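Local atomic coordinates of RahU protein (Pseudomonas aeruginosa PAO1, PDB entry 6ZC2), a protein that belongs to the aegerolysin family and interacts with the membrane lipid ceramide phosphorylethanolamine. Residues Phe32-Tyr35 against Asp39-Ile42. Residues are numbered along the deposited sequence; the frame is centred on the assembly and turned at random.
Sequences FYRY and DDEI. With EDO (1,2-ethanediol), chain K; EDO (1,2-ethanediol), chain C.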
ATOM      1  N   PHE A  32      -0.382  -3.233 -10.416  1.00  9.96           N
ATOM      2  CA  PHE A  32      -0.173  -1.878  -9.922  1.00  9.50           C
ATOM      3  C   PHE A  32      -0.478  -0.903 -11.058  1.00  9.65           C
ATOM      4  O   PHE A  32      -0.281  -1.218 -12.237  1.00 10.95           O
ATOM      5  CB  PHE A  32       1.276  -1.678  -9.459  1.00  9.98           C
ATOM      6  CG  PHE A  32       1.616  -2.368  -8.162  1.00  9.72           C
ATOM      7  CD1 PHE A  32       1.051  -1.953  -6.962  1.00 10.14           C
ATOM      8  CD2 PHE A  32       2.533  -3.416  -8.139  1.00 11.22           C
ATOM      9  CE1 PHE A  32       1.389  -2.579  -5.764  1.00 10.85           C
ATOM     10  CE2 PHE A  32       2.876  -4.043  -6.940  1.00 11.67           C
ATOM     11  CZ  PHE A  32       2.303  -3.625  -5.755  1.00 11.79           C
ATOM     12  N   TYR A  33      -0.955   0.295 -10.704  1.00  9.81           N
ATOM     13  CA  TYR A  33      -1.259   1.305 -11.707  1.00 10.53           C
ATOM     14  C   TYR A  33      -0.905   2.695 -11.194  1.00 10.12           C
ATOM     15  O   TYR A  33      -0.805   2.930  -9.990  1.00 10.68           O
ATOM     16  CB  TYR A  33      -2.713   1.236 -12.169  1.00 10.79           C
ATOM     17  CG  TYR A  33      -3.781   1.629 -11.172  1.00  9.86           C
ATOM     18  CD1 TYR A  33      -4.302   0.704 -10.274  1.00 10.32           C
ATOM     19  CD2 TYR A  33      -4.325   2.910 -11.178  1.00 10.28           C
ATOM     20  CE1 TYR A  33      -5.329   1.052  -9.397  1.00  9.97           C
ATOM     21  CE2 TYR A  33      -5.358   3.265 -10.313  1.00 10.63           C
ATOM     22  CZ  TYR A  33      -5.855   2.331  -9.427  1.00 10.21           C
ATOM     23  OH  TYR A  33      -6.886   2.659  -8.570  1.00 10.93           O
ATOM     24  N   ARG A  34      -0.734   3.625 -12.134  1.00 10.98           N
ATOM     25  CA  ARG A  34      -0.397   5.011 -11.810  1.00 11.40           C
ATOM     26  C   ARG A  34      -1.685   5.734 -11.432  1.00 10.93           C
ATOM     27  O   ARG A  34      -2.466   6.127 -12.304  1.00 11.51           O
ATOM     28  CB  ARG A  34       0.297   5.674 -12.996  1.00 13.80           C
ATOM     29  CG  ARG A  34       0.945   7.006 -12.666  1.00 15.56           C
ATOM     30  CD  ARG A  34       1.400   7.755 -13.921  1.00 17.98           C
ATOM     31  NE  ARG A  34       2.308   6.963 -14.749  1.00 20.69           N
ATOM     32  CZ  ARG A  34       3.623   6.889 -14.564  1.00 23.26           C
ATOM     33  NH1 ARG A  34       4.195   7.560 -13.573  1.00 24.22           N
ATOM     34  NH2 ARG A  34       4.368   6.144 -15.368  1.00 24.98           N
ATOM     35  N   TYR A  35      -1.915   5.895 -10.125  1.00 10.81           N
ATOM     36  CA  TYR A  35      -3.163   6.479  -9.633  1.00 10.80           C
ATOM     37  C   TYR A  35      -3.382   7.824 -10.326  1.00 11.17           C
ATOM     38  O   TYR A  35      -2.463   8.642 -10.384  1.00 12.68           O
ATOM     39  CB  TYR A  35      -3.028   6.669  -8.113  1.00 10.87           C
ATOM     40  CG  TYR A  35      -4.338   6.825  -7.360  1.00 10.15           C
ATOM     41  CD1 TYR A  35      -5.373   5.910  -7.524  1.00 10.42           C
ATOM     42  CD2 TYR A  35      -4.525   7.872  -6.457  1.00 11.03           C
ATOM     43  CE1 TYR A  35      -6.574   6.045  -6.845  1.00 10.69           C
ATOM     44  CE2 TYR A  35      -5.728   8.015  -5.764  1.00 11.32           C
ATOM     45  CZ  TYR A  35      -6.748   7.092  -5.964  1.00 11.07           C
ATOM     46  OH  TYR A  35      -7.953   7.205  -5.301  1.00 12.31           O
ATOM     47  N   ASP A  39      -5.682   1.967 -16.414  1.00 10.91           N
ATOM     48  CA  ASP A  39      -5.062   1.465 -17.638  1.00 11.22           C
ATOM     49  C   ASP A  39      -3.552   1.681 -17.679  1.00 12.10           C
ATOM     50  O   ASP A  39      -2.881   1.077 -18.522  1.00 14.79           O
ATOM     51  CB  ASP A  39      -5.668   2.148 -18.872  1.00 11.75           C
ATOM     52  CG  ASP A  39      -7.036   1.602 -19.256  1.00 11.31           C
ATOM     53  OD1 ASP A  39      -7.370   0.457 -18.883  1.00 12.46           O
ATOM     54  OD2 ASP A  39      -7.771   2.328 -19.957  1.00 12.50           O
ATOM     55  N   ASP A  40      -3.004   2.534 -16.810  1.00 11.81           N
ATOM     56  CA  ASP A  40      -1.580   2.875 -16.845  1.00 12.30           C
ATOM     57  C   ASP A  40      -0.839   1.963 -15.869  1.00 11.70           C
ATOM     58  O   ASP A  40      -0.577   2.313 -14.719  1.00 11.59           O
ATOM     59  CB  ASP A  40      -1.398   4.347 -16.500  1.00 14.10           C
ATOM     60  CG  ASP A  40       0.013   4.850 -16.755  1.00 16.48           C
ATOM     61  OD1 ASP A  40       0.875   4.060 -17.192  1.00 18.66           O
ATOM     62  OD2 ASP A  40       0.252   6.054 -16.528  1.00 17.59           O
ATOM     63  N   GLU A  41      -0.497   0.766 -16.344  1.00 12.22           N
ATOM     64  CA  GLU A  41       0.120  -0.226 -15.472  1.00 11.84           C
ATOM     65  C   GLU A  41       1.566   0.145 -15.147  1.00 12.47           C
ATOM     66  O   GLU A  41       2.323   0.581 -16.020  1.00 14.10           O
ATOM     67  CB  GLU A  41       0.072  -1.621 -16.107  1.00 13.60           C
ATOM     68  CG  GLU A  41       0.657  -2.675 -15.176  1.00 14.81           C
ATOM     69  CD  GLU A  41       0.407  -4.107 -15.592  1.00 17.31           C
ATOM     70  OE1 GLU A  41      -0.291  -4.344 -16.601  1.00 18.99           O
ATOM     71  OE2 GLU A  41       0.917  -5.005 -14.880  1.00 18.96           O
ATOM     72  N   ILE A  42       1.946  -0.044 -13.878  1.00 11.80           N
ATOM     73  CA  ILE A  42       3.301   0.178 -13.378  1.00 12.42           C
ATOM     74  C   ILE A  42       3.852  -1.175 -12.935  1.00 11.99           C
ATOM     75  O   ILE A  42       3.139  -1.959 -12.301  1.00 12.61           O
ATOM     76  CB  ILE A  42       3.287   1.185 -12.200  1.00 14.08           C
ATOM     77  CG1 ILE A  42       2.662   2.521 -12.622  1.00 15.13           C
ATOM     78  CG2 ILE A  42       4.692   1.384 -11.613  1.00 15.30           C
ATOM     79  CD1 ILE A  42       3.496   3.309 -13.608  1.00 16.62           C
TER
HETATM   80  C1  EDO K 210     -10.447   5.796  -8.887  0.80 30.24           C
HETATM   81  O1  EDO K 210      -9.923   7.048  -9.346  0.80 32.94           O
HETATM   82  C2  EDO K 210      -9.333   4.776  -8.677  0.80 32.23           C
HETATM   83  O2  EDO K 210      -8.386   4.800  -9.754  0.80 11.45           O
HETATM   84  C1  EDO C 202       3.045   3.783  -8.300  0.80 13.70           C
HETATM   85  O1  EDO C 202       2.568   4.610  -9.371  0.80 13.46           O
HETATM   86  C2  EDO C 202       2.181   2.534  -8.229  0.80 12.83           C
HETATM   87  O2  EDO C 202       0.840   2.886  -7.886  0.80 10.87           O
HETATM   88  O   HOH W   1       1.650  -4.298 -12.258  1.00 13.26           O
HETATM   89  O   HOH W   2       3.480   4.468 -17.349  1.00 37.22           O
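The guanidinium of Arg34 has the methyl CD1 of Ile42 over one face, 3.4 Å from NH2 and offset toward the rim, while Asp40 OD2 and a water lie at its edge, in its plane. Arg34 NE gives Asp40 OD2 a salt-bridge hydrogen bond of 2.9 Å, bent to 145° at the hydrogen. The carboxylate is turned 44° from the guanidinium and is met from above its plane, so the pair is not a flat two-pronged one; the water completes it, accepting from NH2 and donating to Asp40 OD1. A bend at chi3 (-56°) turns the guanidinium back over Ile42. Arginine suits this exposed place, since its flat face accepts a methyl while its rim serves charge and water.

The two segments belong to the beta hairpin of strands 29-34 and 41-42, the second short, weakly bonded and an edge strand of one of the two sheets of the aegerolysin beta-sandwich. Arg34 N donates to Asp40 O (2.9 Å) and Ile42 N to Phe32 O (3.0 Å). Between these bonds Tyr33 and Glu41 make an antiparallel non-hydrogen-bonded pair, their CA atoms 4.3 Å apart. A second water accepts from Phe32 N and donates to Ile42 O and Glu41 OE2, bridging the strands where the direct bonding gives out; that carboxylate also forms a salt bridge with Arg65.

Apolar Ile42 lays CG1 3.8 Å from Tyr33 C and, with Phe32, reaches Val47 of helix 44-47. The Phe32 ring leads inward to Ala25 and Leu27 of the other sheet, a buried site that suits a wholly apolar aromatic.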